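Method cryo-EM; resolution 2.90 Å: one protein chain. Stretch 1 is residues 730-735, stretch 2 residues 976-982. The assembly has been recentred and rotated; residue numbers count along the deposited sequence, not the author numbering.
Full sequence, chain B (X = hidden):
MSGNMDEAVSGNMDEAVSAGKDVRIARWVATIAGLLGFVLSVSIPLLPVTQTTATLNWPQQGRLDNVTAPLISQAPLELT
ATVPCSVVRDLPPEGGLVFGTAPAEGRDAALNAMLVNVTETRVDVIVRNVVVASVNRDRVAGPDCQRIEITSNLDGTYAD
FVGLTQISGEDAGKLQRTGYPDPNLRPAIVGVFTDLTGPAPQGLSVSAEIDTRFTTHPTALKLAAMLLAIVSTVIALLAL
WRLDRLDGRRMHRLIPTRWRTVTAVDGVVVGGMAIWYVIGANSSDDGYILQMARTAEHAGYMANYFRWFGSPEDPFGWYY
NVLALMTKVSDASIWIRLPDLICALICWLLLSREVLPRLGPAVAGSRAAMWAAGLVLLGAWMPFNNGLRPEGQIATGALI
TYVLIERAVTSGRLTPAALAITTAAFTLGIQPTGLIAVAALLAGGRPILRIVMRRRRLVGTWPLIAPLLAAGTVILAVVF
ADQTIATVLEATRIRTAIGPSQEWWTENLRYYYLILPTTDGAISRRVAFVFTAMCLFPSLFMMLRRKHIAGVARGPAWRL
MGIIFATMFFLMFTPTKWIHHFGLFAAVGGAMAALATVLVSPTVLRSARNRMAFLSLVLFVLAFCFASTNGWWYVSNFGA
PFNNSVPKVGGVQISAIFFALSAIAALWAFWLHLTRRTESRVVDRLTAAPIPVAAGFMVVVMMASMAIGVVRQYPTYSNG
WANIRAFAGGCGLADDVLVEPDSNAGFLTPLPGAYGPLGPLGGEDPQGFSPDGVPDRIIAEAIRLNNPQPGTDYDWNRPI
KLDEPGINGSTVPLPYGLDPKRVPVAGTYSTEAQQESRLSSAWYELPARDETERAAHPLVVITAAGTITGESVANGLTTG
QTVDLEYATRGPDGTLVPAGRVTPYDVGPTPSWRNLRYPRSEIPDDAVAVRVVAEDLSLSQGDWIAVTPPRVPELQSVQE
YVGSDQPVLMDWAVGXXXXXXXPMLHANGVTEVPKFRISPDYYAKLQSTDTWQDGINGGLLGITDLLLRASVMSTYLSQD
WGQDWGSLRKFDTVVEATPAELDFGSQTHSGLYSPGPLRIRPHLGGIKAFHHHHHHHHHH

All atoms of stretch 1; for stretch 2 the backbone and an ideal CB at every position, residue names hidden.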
# COMPACT_ATOMS: atom_id res chain seq x y z
N GLY B 730 11.79 -34.01 -22.06
CA GLY B 730 11.24 -33.90 -20.73
C GLY B 730 10.32 -32.71 -20.61
O GLY B 730 10.42 -31.74 -21.36
N CYS B 731 9.41 -32.80 -19.64
CA CYS B 731 8.47 -31.73 -19.36
C CYS B 731 9.01 -30.86 -18.23
O CYS B 731 10.16 -31.00 -17.80
CB CYS B 731 7.10 -32.31 -19.03
SG CYS B 731 6.53 -33.58 -20.18
N GLY B 732 8.18 -29.95 -17.73
CA GLY B 732 8.57 -29.14 -16.60
C GLY B 732 8.13 -29.75 -15.29
O GLY B 732 8.62 -30.81 -14.90
N LEU B 733 7.21 -29.09 -14.59
CA LEU B 733 6.67 -29.64 -13.36
C LEU B 733 5.77 -30.85 -13.59
O LEU B 733 5.42 -31.53 -12.62
CB LEU B 733 5.88 -28.57 -12.59
CG LEU B 733 6.62 -27.86 -11.46
CD1 LEU B 733 5.86 -26.61 -11.05
CD2 LEU B 733 6.79 -28.79 -10.27
N ALA B 734 5.39 -31.12 -14.84
CA ALA B 734 4.51 -32.25 -15.12
C ALA B 734 5.17 -33.60 -14.90
O ALA B 734 4.50 -34.63 -15.03
CB ALA B 734 3.99 -32.16 -16.56
N ASP B 735 6.46 -33.63 -14.58
CA ASP B 735 7.16 -34.88 -14.32
C ASP B 735 7.43 -35.13 -12.85
O ASP B 735 7.72 -36.27 -12.48
CB ASP B 735 8.50 -34.91 -15.08
CG ASP B 735 8.33 -35.23 -16.55
OD1 ASP B 735 7.18 -35.50 -16.97
OD2 ASP B 735 9.33 -35.21 -17.29
N UNK B 976 5.32 -21.74 -17.99
CA UNK B 976 6.63 -22.27 -18.35
C UNK B 976 6.97 -23.56 -17.60
O UNK B 976 7.88 -24.27 -18.02
CB UNK B 976 7.71 -21.22 -18.08
N UNK B 977 6.25 -23.85 -16.52
CA UNK B 977 6.45 -25.11 -15.81
C UNK B 977 5.68 -26.26 -16.46
O UNK B 977 5.99 -27.42 -16.20
CB UNK B 977 6.02 -24.96 -14.35
N UNK B 978 4.68 -25.95 -17.28
CA UNK B 978 3.87 -26.96 -17.97
C UNK B 978 3.88 -26.66 -19.47
O UNK B 978 2.90 -26.16 -20.02
CB UNK B 978 2.44 -26.98 -17.43
N UNK B 979 4.99 -26.94 -20.15
CA UNK B 979 5.09 -26.64 -21.59
C UNK B 979 4.55 -27.73 -22.51
O UNK B 979 4.70 -27.59 -23.73
CB UNK B 979 6.55 -26.38 -21.95
N UNK B 980 3.94 -28.79 -21.98
CA UNK B 980 3.41 -29.86 -22.81
C UNK B 980 1.90 -29.93 -22.82
O UNK B 980 1.33 -30.50 -23.77
CB UNK B 980 3.97 -31.20 -22.34
N UNK B 981 1.23 -29.39 -21.81
CA UNK B 981 -0.23 -29.37 -21.81
C UNK B 981 -0.75 -28.37 -22.82
O UNK B 981 -0.08 -27.39 -23.17
CB UNK B 981 -0.77 -29.04 -20.42
N UNK B 982 -1.96 -28.62 -23.31
CA UNK B 982 -2.49 -27.75 -24.35
C UNK B 982 -3.46 -26.75 -23.74
O UNK B 982 -4.33 -27.14 -22.95
CB UNK B 982 -3.18 -28.57 -25.45

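Position 976 directs its CA-to-CB bond away from stretch 1, and an ideal CB there has nothing of that stretch within 5.5 Å. Stretch 1 therefore sets no demand on size or polarity, and many residues would serve. The deposited residue is Leu 976, whose side chain stays well clear of stretch 1.

Position 977 is held first by its backbone. Its carbonyl oxygen lies 2.6 Å from N of Leu 733, a short hydrogen bond with an N-H...O angle of 144°, and 3.1 Å from CA of Gly 732, a CA-H...O contact. The close approach relies on glycine in stretch 1: an ideal CB on Gly 732 would fall 2.1 Å from this same carbonyl oxygen, a clash. Almost any residue could supply the acceptor, so the side chain must be judged separately. CA-to-CB points sideways, and the ideal CB already sits 3.7 Å from CD1 of Leu 733. A small apolar group suits that spot, though a longer chain leading off elsewhere is not excluded. The residue is Ala 977, whose methyl CB packs against CD1 of Leu 733 at 3.7 Å.

At position 978 the bond is again sideways, and the ideal CB is still 5.5 Å from CB of Ala 734. What stretch 1 offers beyond that gap is apolar, the side chains of Leu 733 and Ala 734, so a long or broad hydrophobic residue is favoured: leucine, methionine or an aromatic. The residue is Phe 978, with chi1 in the m well. Its ring reaches back to stretch 1, placing CZ 3.8 Å from CB of Leu 733, which lies over one face in a CH-pi contact, while CD1 comes within 4.0 Å of CB of Ala 734.

Position 979 has phi near -87° and psi near 6°, values open to many residues, proline among them. Its CB points sideways and finds no atom of stretch 1 within 5.5 Å, so the side-chain evidence is slight. Pro 979 is found here; its ring turns back onto its own nitrogen, which brings CD to 3.7 Å from N of Gly 732, a contact made by packing alone.

Position 980 points toward stretch 1, and its ideal CB stands 4.1 Å from SG of Cys 731. Little depth remains, so alanine, serine, cysteine or another compact residue would fit, and the facing sulfur makes cysteine an obvious candidate. It is Cys 980, chi1 in the m well. Its SG lies 3.6 Å from SG of Cys 731, too far for a disulfide as modelled; the two sulfurs simply pack together.

Position 981 starts sideways with no stretch 1 atom near its CB, so only a side chain of some length could reach across, whether aliphatic or polar. Gln 981 does so, its end approaching the methyl of Ala 734.

Position 982 is out of reach, leaving the choice unconstrained from this side; Gln 982 makes no contact.

Stretch 2 976-982: LAFPCQQ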
# COMPACT_ATOMS: atom_id res chain seq x y z
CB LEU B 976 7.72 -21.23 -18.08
CG LEU B 976 8.10 -20.31 -19.24
CD1 LEU B 976 9.38 -19.56 -18.92
CD2 LEU B 976 8.25 -21.10 -20.52
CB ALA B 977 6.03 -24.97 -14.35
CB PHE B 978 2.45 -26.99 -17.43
CG PHE B 978 2.36 -27.35 -15.98
CD1 PHE B 978 2.27 -28.67 -15.58
CD2 PHE B 978 2.36 -26.36 -15.00
CE1 PHE B 978 2.19 -29.00 -14.25
CE2 PHE B 978 2.28 -26.69 -13.67
CZ PHE B 978 2.19 -28.01 -13.29
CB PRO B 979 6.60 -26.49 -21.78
CG PRO B 979 7.17 -27.47 -20.82
CD PRO B 979 6.25 -27.50 -19.63
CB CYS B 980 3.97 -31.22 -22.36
SG CYS B 980 5.58 -31.63 -23.07
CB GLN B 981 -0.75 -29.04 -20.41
CG GLN B 981 0.17 -29.46 -19.28
CD GLN B 981 0.40 -30.96 -19.25
OE1 GLN B 981 -0.49 -31.74 -19.56
NE2 GLN B 981 1.60 -31.37 -18.86
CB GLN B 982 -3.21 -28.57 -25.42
CG GLN B 982 -3.31 -27.86 -26.76
CD GLN B 982 -4.50 -28.32 -27.56
OE1 GLN B 982 -5.43 -28.94 -27.03
NE2 GLN B 982 -4.49 -28.02 -28.86
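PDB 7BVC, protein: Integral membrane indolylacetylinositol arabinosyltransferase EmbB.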